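Local coordinates for Tll0287 protein (Thermosynechococcus elongatus, PDB 5B82) that binds a covalently attached heme c through histidine and cysteine axial ligands in a PAS-like domain, and probably acts in redox chemistry or sensing, at residues Q40-L52 with F64-K76. Numbering follows the deposited sequence. Where two conformers were deposited one is given.
Sequences QLDQMRIGLASTL and FKAVCAPVGKQAK. With HEC (heme c), chain B.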
ATOM      1  N   GLN A  40      10.029  -6.038  -1.213  1.00 28.72           N
ATOM      2  CA  GLN A  40       9.810  -7.230  -0.390  1.00 27.47           C
ATOM      3  C   GLN A  40       8.468  -7.180   0.318  1.00 26.85           C
ATOM      4  O   GLN A  40       7.781  -8.205   0.441  1.00 30.16           O
ATOM      5  CB  GLN A  40      10.925  -7.383   0.646  1.00 34.20           C
ATOM      6  CG  GLN A  40      12.203  -7.982   0.101  1.00 36.77           C
ATOM      7  CD  GLN A  40      13.353  -7.912   1.095  1.00 42.78           C
ATOM      8  OE1 GLN A  40      13.260  -7.240   2.127  1.00 51.47           O
ATOM      9  NE2 GLN A  40      14.447  -8.603   0.784  1.00 39.37           N
ATOM     10  N   LEU A  41       8.096  -5.995   0.792  0.50 25.80           N
ATOM     11  CA  LEU A  41       6.780  -5.800   1.391  0.50 25.54           C
ATOM     12  C   LEU A  41       5.663  -6.100   0.375  0.50 22.89           C
ATOM     13  O   LEU A  41       4.656  -6.758   0.699  0.50 23.04           O
ATOM     14  CB  LEU A  41       6.661  -4.372   1.928  0.50 25.11           C
ATOM     15  CG  LEU A  41       5.438  -4.046   2.775  0.50 16.73           C
ATOM     16  CD1 LEU A  41       5.380  -4.966   3.989  0.50 19.54           C
ATOM     17  CD2 LEU A  41       5.464  -2.582   3.202  0.50 16.48           C
ATOM     18  N   ASP A  42       5.856  -5.635  -0.858  1.00 21.89           N
ATOM     19  CA  ASP A  42       4.876  -5.845  -1.915  1.00 23.78           C
ATOM     20  C   ASP A  42       4.735  -7.332  -2.284  1.00 21.63           C
ATOM     21  O   ASP A  42       3.621  -7.873  -2.397  1.00 22.94           O
ATOM     22  CB  ASP A  42       5.254  -5.024  -3.146  1.00 24.12           C
ATOM     23  CG  ASP A  42       4.100  -4.877  -4.114  1.00 32.03           C
ATOM     24  OD1 ASP A  42       3.021  -4.422  -3.668  1.00 26.24           O
ATOM     25  OD2 ASP A  42       4.266  -5.232  -5.306  1.00 31.61           O
ATOM     26  N   GLN A  43       5.872  -7.995  -2.445  1.00 27.64           N
ATOM     27  CA  GLN A  43       5.855  -9.414  -2.776  1.00 33.36           C
ATOM     28  C   GLN A  43       5.267 -10.214  -1.620  1.00 33.31           C
ATOM     29  O   GLN A  43       4.651 -11.265  -1.825  1.00 31.08           O
ATOM     30  CB  GLN A  43       7.254  -9.900  -3.145  1.00 30.75           C
ATOM     31  CG  GLN A  43       7.715  -9.413  -4.517  1.00 30.95           C
ATOM     32  CD  GLN A  43       6.966 -10.072  -5.667  1.00 39.14           C
ATOM     33  OE1 GLN A  43       6.808 -11.293  -5.701  1.00 32.88           O
ATOM     34  NE2 GLN A  43       6.505  -9.263  -6.620  1.00 38.38           N
ATOM     35  N   MET A  44       5.435  -9.703  -0.406  1.00 28.02           N
ATOM     36  CA  MET A  44       4.824 -10.341   0.754  1.00 29.28           C
ATOM     37  C   MET A  44       3.316 -10.274   0.658  1.00 27.87           C
ATOM     38  O   MET A  44       2.633 -11.299   0.820  1.00 30.69           O
ATOM     39  CB  MET A  44       5.274  -9.690   2.059  1.00 27.44           C
ATOM     40  CG  MET A  44       4.403 -10.071   3.260  1.00 28.97           C
ATOM     41  SD  MET A  44       4.955  -9.210   4.756  1.00 44.83           S
ATOM     42  CE  MET A  44       3.469  -9.266   5.741  1.00 70.35           C
ATOM     43  N   ARG A  45       2.779  -9.080   0.400  1.00 23.08           N
ATOM     44  CA  ARG A  45       1.320  -9.006   0.275  1.00 21.96           C
ATOM     45  C   ARG A  45       0.812  -9.932  -0.826  1.00 25.89           C
ATOM     46  O   ARG A  45      -0.138 -10.698  -0.623  1.00 31.14           O
ATOM     47  CB  ARG A  45       0.827  -7.587  -0.002  1.00 21.77           C
ATOM     48  CG  ARG A  45      -0.675  -7.439   0.280  1.00 22.25           C
ATOM     49  CD  ARG A  45      -1.319  -6.364  -0.589  1.00 17.63           C
ATOM     50  NE  ARG A  45      -0.519  -5.143  -0.606  1.00 20.61           N
ATOM     51  CZ  ARG A  45      -0.555  -4.206   0.333  1.00 21.10           C
ATOM     52  NH1 ARG A  45      -1.364  -4.338   1.378  1.00 24.23           N
ATOM     53  NH2 ARG A  45       0.218  -3.134   0.224  1.00 17.83           N
ATOM     54  N   ILE A  46       1.448  -9.847  -1.993  1.00 27.25           N
ATOM     55  CA  ILE A  46       1.038 -10.670  -3.128  1.00 30.96           C
ATOM     56  C   ILE A  46       1.036 -12.150  -2.759  1.00 30.78           C
ATOM     57  O   ILE A  46       0.115 -12.900  -3.107  1.00 33.52           O
ATOM     58  CB  ILE A  46       1.944 -10.401  -4.337  1.00 28.75           C
ATOM     59  CG1 ILE A  46       1.561  -9.059  -4.961  1.00 27.78           C
ATOM     60  CG2 ILE A  46       1.827 -11.514  -5.363  1.00 35.14           C
ATOM     61  CD1 ILE A  46       2.616  -8.487  -5.881  1.00 29.17           C
ATOM     62  N   GLY A  47       2.061 -12.551  -2.018  1.00 34.70           N
ATOM     63  CA  GLY A  47       2.186 -13.910  -1.543  1.00 29.90           C
ATOM     64  C   GLY A  47       1.065 -14.322  -0.613  1.00 38.12           C
ATOM     65  O   GLY A  47       0.526 -15.422  -0.747  1.00 37.51           O
ATOM     66  N   LEU A  48       0.703 -13.457   0.330  1.00 33.90           N
ATOM     67  CA  LEU A  48      -0.391 -13.803   1.244  1.00 32.71           C
ATOM     68  C   LEU A  48      -1.727 -13.905   0.499  1.00 32.12           C
ATOM     69  O   LEU A  48      -2.525 -14.812   0.746  1.00 38.06           O
ATOM     70  CB  LEU A  48      -0.484 -12.806   2.403  1.00 29.96           C
ATOM     71  CG  LEU A  48       0.709 -12.870   3.359  1.00 31.57           C
ATOM     72  CD1 LEU A  48       0.655 -11.760   4.409  1.00 28.98           C
ATOM     73  CD2 LEU A  48       0.761 -14.237   4.011  1.00 33.49           C
ATOM     74  N   ALA A  49      -1.960 -12.988  -0.430  1.00 29.94           N
ATOM     75  CA  ALA A  49      -3.217 -12.991  -1.175  1.00 25.04           C
ATOM     76  C   ALA A  49      -3.312 -14.113  -2.207  1.00 31.37           C
ATOM     77  O   ALA A  49      -4.415 -14.479  -2.610  1.00 34.89           O
ATOM     78  CB  ALA A  49      -3.437 -11.641  -1.844  1.00 24.48           C
ATOM     79  N   SER A  50      -2.171 -14.658  -2.628  1.00 32.29           N
ATOM     80  CA  SER A  50      -2.135 -15.601  -3.762  1.00 40.95           C
ATOM     81  C   SER A  50      -3.027 -16.845  -3.664  1.00 49.31           C
ATOM     82  O   SER A  50      -3.420 -17.404  -4.687  1.00 52.68           O
ATOM     83  CB  SER A  50      -0.698 -16.037  -4.067  1.00 39.95           C
ATOM     84  OG  SER A  50      -0.222 -16.942  -3.090  1.00 43.01           O
ATOM     85  N   THR A  51      -3.338 -17.286  -2.451  1.00 50.67           N
ATOM     86  CA  THR A  51      -4.142 -18.495  -2.283  1.00 54.15           C
ATOM     87  C   THR A  51      -5.628 -18.266  -2.541  1.00 52.98           C
ATOM     88  O   THR A  51      -6.403 -19.214  -2.597  1.00 54.12           O
ATOM     89  CB  THR A  51      -3.979 -19.097  -0.876  1.00 55.30           C
ATOM     90  OG1 THR A  51      -4.107 -18.058   0.104  1.00 57.32           O
ATOM     91  CG2 THR A  51      -2.620 -19.756  -0.741  1.00 54.38           C
ATOM     92  N   LEU A  52      -6.023 -17.009  -2.704  1.00 48.62           N
ATOM     93  CA  LEU A  52      -7.437 -16.672  -2.849  1.00 50.66           C
ATOM     94  C   LEU A  52      -7.797 -16.415  -4.314  1.00 52.97           C
ATOM     95  O   LEU A  52      -7.011 -15.832  -5.062  1.00 47.02           O
ATOM     96  CB  LEU A  52      -7.772 -15.444  -1.995  1.00 45.61           C
ATOM     97  CG  LEU A  52      -7.061 -15.336  -0.638  1.00 46.98           C
ATOM     98  CD1 LEU A  52      -7.369 -14.011   0.048  1.00 45.33           C
ATOM     99  CD2 LEU A  52      -7.407 -16.497   0.283  1.00 51.20           C
ATOM    100  N   PHE A  64     -11.095 -14.797   5.944  1.00 41.84           N
ATOM    101  CA  PHE A  64     -10.732 -14.364   7.296  1.00 38.69           C
ATOM    102  C   PHE A  64      -9.225 -14.412   7.523  1.00 39.22           C
ATOM    103  O   PHE A  64      -8.747 -14.125   8.615  1.00 41.82           O
ATOM    104  CB  PHE A  64     -11.430 -15.210   8.357  1.00 36.98           C
ATOM    105  CG  PHE A  64     -12.915 -15.035   8.386  1.00 42.05           C
ATOM    106  CD1 PHE A  64     -13.481 -13.917   8.966  1.00 46.13           C
ATOM    107  CD2 PHE A  64     -13.745 -15.990   7.840  1.00 44.51           C
ATOM    108  CE1 PHE A  64     -14.848 -13.753   8.998  1.00 39.27           C
ATOM    109  CE2 PHE A  64     -15.118 -15.834   7.868  1.00 45.02           C
ATOM    110  CZ  PHE A  64     -15.668 -14.710   8.448  1.00 46.35           C
ATOM    111  N   LYS A  65      -8.489 -14.801   6.488  1.00 38.97           N
ATOM    112  CA  LYS A  65      -7.031 -14.826   6.521  1.00 37.80           C
ATOM    113  C   LYS A  65      -6.468 -13.409   6.564  1.00 34.29           C
ATOM    114  O   LYS A  65      -6.974 -12.514   5.888  1.00 32.66           O
ATOM    115  CB  LYS A  65      -6.516 -15.551   5.275  1.00 38.18           C
ATOM    116  CG  LYS A  65      -5.015 -15.543   5.053  1.00 45.96           C
ATOM    117  CD  LYS A  65      -4.680 -16.167   3.692  1.00 51.17           C
ATOM    118  CE  LYS A  65      -3.174 -16.328   3.492  1.00 56.70           C
ATOM    119  NZ  LYS A  65      -2.835 -16.899   2.150  1.00 56.35           N
ATOM    120  N   ALA A  66      -5.424 -13.207   7.363  1.00 35.30           N
ATOM    121  CA  ALA A  66      -4.748 -11.920   7.416  1.00 37.09           C
ATOM    122  C   ALA A  66      -3.915 -11.747   6.156  1.00 33.78           C
ATOM    123  O   ALA A  66      -3.087 -12.593   5.815  1.00 39.14           O
ATOM    124  CB  ALA A  66      -3.871 -11.821   8.650  1.00 40.46           C
ATOM    125  N   VAL A  67      -4.150 -10.659   5.446  1.00 26.79           N
ATOM    126  CA  VAL A  67      -3.409 -10.412   4.228  1.00 24.68           C
ATOM    127  C   VAL A  67      -2.702  -9.060   4.314  1.00 27.39           C
ATOM    128  O   VAL A  67      -1.476  -8.989   4.228  1.00 32.69           O
ATOM    129  CB  VAL A  67      -4.327 -10.504   2.992  1.00 27.66           C
ATOM    130  CG1 VAL A  67      -3.648  -9.913   1.763  1.00 30.23           C
ATOM    131  CG2 VAL A  67      -4.756 -11.967   2.748  1.00 25.18           C
ATOM    132  N   CYS A  68      -3.470  -7.997   4.525  1.00 23.18           N
ATOM    133  CA  CYS A  68      -2.910  -6.652   4.466  1.00 24.93           C
ATOM    134  C   CYS A  68      -2.477  -6.076   5.826  1.00 28.04           C
ATOM    135  O   CYS A  68      -1.563  -5.254   5.879  1.00 26.06           O
ATOM    136  CB  CYS A  68      -3.878  -5.709   3.748  1.00 26.40           C
ATOM    137  SG  CYS A  68      -4.113  -6.054   1.972  1.00 26.87           S
ATOM    138  N   ALA A  69      -3.115  -6.502   6.917  1.00 27.83           N
ATOM    139  CA  ALA A  69      -2.699  -6.047   8.251  1.00 34.37           C
ATOM    140  C   ALA A  69      -1.204  -6.296   8.555  1.00 37.23           C
ATOM    141  O   ALA A  69      -0.494  -5.374   9.013  1.00 30.85           O
ATOM    142  CB  ALA A  69      -3.596  -6.633   9.346  1.00 34.68           C
ATOM    143  N   PRO A  70      -0.710  -7.527   8.293  1.00 35.93           N
ATOM    144  CA  PRO A  70       0.728  -7.736   8.506  1.00 36.90           C
ATOM    145  C   PRO A  70       1.620  -6.860   7.627  1.00 36.06           C
ATOM    146  O   PRO A  70       2.770  -6.611   8.001  1.00 38.64           O
ATOM    147  CB  PRO A  70       0.927  -9.222   8.169  1.00 38.79           C
ATOM    148  CG  PRO A  70      -0.291  -9.638   7.445  1.00 33.85           C
ATOM    149  CD  PRO A  70      -1.391  -8.796   7.971  1.00 37.03           C
ATOM    150  N   VAL A  71       1.107  -6.402   6.484  1.00 31.94           N
ATOM    151  CA  VAL A  71       1.856  -5.461   5.651  1.00 28.71           C
ATOM    152  C   VAL A  71       2.056  -4.138   6.394  1.00 29.22           C
ATOM    153  O   VAL A  71       3.167  -3.602   6.437  1.00 25.47           O
ATOM    154  CB  VAL A  71       1.156  -5.209   4.297  1.00 25.61           C
ATOM    155  CG1 VAL A  71       1.857  -4.112   3.527  1.00 25.87           C
ATOM    156  CG2 VAL A  71       1.111  -6.497   3.484  1.00 34.86           C
ATOM    157  N   GLY A  72       0.984  -3.621   6.988  1.00 28.94           N
ATOM    158  CA  GLY A  72       1.059  -2.389   7.761  1.00 28.18           C
ATOM    159  C   GLY A  72       1.958  -2.535   8.980  1.00 31.45           C
ATOM    160  O   GLY A  72       2.756  -1.630   9.309  1.00 35.57           O
ATOM    161  N   LYS A  73       1.833  -3.675   9.658  1.00 31.36           N
ATOM    162  CA  LYS A  73       2.695  -3.942  10.809  1.00 37.07           C
ATOM    163  C   LYS A  73       4.166  -3.927  10.393  1.00 36.94           C
ATOM    164  O   LYS A  73       5.015  -3.285  11.039  1.00 36.30           O
ATOM    165  CB  LYS A  73       2.334  -5.272  11.470  1.00 38.59           C
ATOM    166  CG  LYS A  73       3.068  -5.546  12.767  1.00 44.10           C
ATOM    167  CD  LYS A  73       2.204  -6.335  13.742  1.00 52.66           C
ATOM    168  CE  LYS A  73       2.178  -7.819  13.409  1.00 59.37           C
ATOM    169  NZ  LYS A  73       3.299  -8.558  14.060  1.00 62.88           N
ATOM    170  N   GLN A  74       4.459  -4.617   9.296  1.00 31.27           N
ATOM    171  CA  GLN A  74       5.826  -4.696   8.807  1.00 34.28           C
ATOM    172  C   GLN A  74       6.341  -3.326   8.402  1.00 34.73           C
ATOM    173  O   GLN A  74       7.506  -3.001   8.629  1.00 30.18           O
ATOM    174  CB  GLN A  74       5.934  -5.654   7.629  1.00 40.54           C
ATOM    175  CG  GLN A  74       7.342  -5.754   7.089  1.00 49.92           C
ATOM    176  CD  GLN A  74       8.018  -7.038   7.470  1.00 55.48           C
ATOM    177  OE1 GLN A  74       7.629  -8.114   7.014  1.00 60.81           O
ATOM    178  NE2 GLN A  74       9.039  -6.941   8.314  1.00 54.12           N
ATOM    179  N   ALA A  75       5.465  -2.525   7.809  1.00 33.22           N
ATOM    180  CA  ALA A  75       5.799  -1.153   7.450  1.00 35.23           C
ATOM    181  C   ALA A  75       6.226  -0.360   8.688  1.00 30.45           C
ATOM    182  O   ALA A  75       7.259   0.337   8.668  1.00 28.01           O
ATOM    183  CB  ALA A  75       4.617  -0.488   6.772  1.00 33.35           C
ATOM    184  N   LYS A  76       5.447  -0.470   9.763  1.00 29.57           N
ATOM    185  CA  LYS A  76       5.833   0.201  11.008  1.00 30.78           C
ATOM    186  C   LYS A  76       7.189  -0.283  11.515  1.00 33.06           C
ATOM    187  O   LYS A  76       8.021   0.522  11.957  1.00 37.94           O
ATOM    188  CB  LYS A  76       4.769   0.037  12.089  1.00 30.04           C
ATOM    189  CG  LYS A  76       3.516   0.843  11.829  1.00 32.79           C
ATOM    190  CD  LYS A  76       2.512   0.693  12.961  1.00 43.19           C
ATOM    191  CE  LYS A  76       1.178   1.308  12.573  1.00 47.02           C
ATOM    192  NZ  LYS A  76       0.184   1.220  13.678  1.00 54.48           N
TER
HETATM  193 FE   HEC B 501      -5.884  -5.267   1.118  1.00 24.74          FE
HETATM  194  CHA HEC B 501      -5.642  -2.613   3.222  1.00 22.10           C
HETATM  195  CHB HEC B 501      -3.984  -3.508  -1.230  1.00 23.23           C
HETATM  196  CHC HEC B 501      -5.861  -7.956  -0.946  1.00 29.06           C
HETATM  197  CHD HEC B 501      -8.081  -6.855   3.227  1.00 27.45           C
HETATM  198  NA  HEC B 501      -5.032  -3.383   0.985  1.00 23.96           N
HETATM  199  C1A HEC B 501      -4.948  -2.502   2.044  1.00 24.69           C
HETATM  200  C2A HEC B 501      -4.025  -1.441   1.690  1.00 24.16           C
HETATM  201  C3A HEC B 501      -3.573  -1.705   0.458  1.00 22.44           C
HETATM  202  C4A HEC B 501      -4.196  -2.917  -0.009  1.00 24.98           C
HETATM  203  CMA HEC B 501      -2.572  -0.880  -0.367  1.00 17.22           C
HETATM  204  CAA HEC B 501      -3.622  -0.241   2.585  1.00 24.65           C
HETATM  205  CBA HEC B 501      -4.371   1.036   2.209  1.00 21.00           C
HETATM  206  CGA HEC B 501      -5.744   1.035   2.825  1.00 20.63           C
HETATM  207  O1A HEC B 501      -6.745   1.026   2.068  1.00 30.44           O
HETATM  208  O2A HEC B 501      -5.850   1.009   4.080  1.00 24.48           O
HETATM  209  NB  HEC B 501      -5.089  -5.631  -0.737  1.00 28.16           N
HETATM  210  C1B HEC B 501      -4.297  -4.812  -1.515  1.00 26.72           C
HETATM  211  C2B HEC B 501      -3.855  -5.558  -2.675  1.00 26.88           C
HETATM  212  C3B HEC B 501      -4.381  -6.782  -2.599  1.00 24.58           C
HETATM  213  C4B HEC B 501      -5.157  -6.858  -1.378  1.00 27.82           C
HETATM  214  CMB HEC B 501      -2.974  -4.998  -3.822  1.00 17.17           C
HETATM  215  CAB HEC B 501      -4.189  -7.932  -3.615  1.00 22.04           C
HETATM  216  CBB HEC B 501      -2.714  -8.409  -3.635  1.00 19.42           C
HETATM  217  NC  HEC B 501      -6.831  -7.054   1.125  1.00 30.66           N
HETATM  218  C1C HEC B 501      -6.631  -8.049   0.195  1.00 31.59           C
HETATM  219  C2C HEC B 501      -7.250  -9.258   0.698  1.00 33.41           C
HETATM  220  C3C HEC B 501      -7.978  -8.928   1.779  1.00 31.24           C
HETATM  221  C4C HEC B 501      -7.653  -7.553   2.115  1.00 29.68           C
HETATM  222  CMC HEC B 501      -7.412 -10.535  -0.161  1.00 26.69           C
HETATM  223  CAC HEC B 501      -8.918  -9.848   2.604  1.00 28.95           C
HETATM  224  CBC HEC B 501      -8.251 -11.114   3.190  1.00 34.48           C
HETATM  225  ND  HEC B 501      -6.782  -4.795   2.895  1.00 27.17           N
HETATM  226  C1D HEC B 501      -7.548  -5.664   3.664  1.00 32.00           C
HETATM  227  C2D HEC B 501      -7.698  -5.107   4.994  1.00 28.75           C
HETATM  228  C3D HEC B 501      -6.942  -3.786   4.967  1.00 28.85           C
HETATM  229  C4D HEC B 501      -6.409  -3.672   3.637  1.00 27.07           C
HETATM  230  CMD HEC B 501      -8.463  -5.709   6.192  1.00 25.18           C
HETATM  231  CAD HEC B 501      -6.746  -2.778   6.121  1.00 24.15           C
HETATM  232  CBD HEC B 501      -5.480  -3.239   6.832  1.00 25.35           C
HETATM  233  CGD HEC B 501      -5.035  -2.242   7.879  1.00 24.03           C
HETATM  234  O1D HEC B 501      -5.776  -2.019   8.862  1.00 29.31           O
HETATM  235  O2D HEC B 501      -3.929  -1.680   7.721  1.00 26.35           O
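The cysteine side of the heme c pocket forms where the 40-49 part of helix 28-49 runs nearly antiparallel (161°) to residues 69-76 and packs on the loop before them, with Arg-45 of the first reaching Cys-68 and Val-71 of the second. Cys-68 SG binds the heme iron at 2.1 Å; His-145 is the other axial ligand. The Arg-45 guanidinium lies between the porphyrin on one face and the Val-71 methyls on the other, Cys-68 at its edge. Its CD rests 3.4 Å from heme C2B, and the bend at chi3 (-46°) then carries NE and the guanidinium along the porphyrin. NH1 points at Cys-68 SG in a weak hydrogen bond (3.3 Å) of doubtful exact geometry, whereas NH2 is held by Gln-88 and Tyr-176. Farther along the helices, Leu-41 CD1 meets Val-71 CG1 at 3.7 Å, and Met-44 CE comes over Pro-70 CB at 3.5 Å. At the other end of the contact from Leu-41, Lys-65, fully extended, reaches across: NZ bonds to Leu-48 O, in the carbonyl plane on a lone pair, and to Thr-51 OG1 at 2.7 Å. Val-67 CG1 touches both Ala-49 CB and the porphyrin. A positive guanidinium this near the iron-bound sulfur would probably draw charge from it and could influence the heme's redox potential.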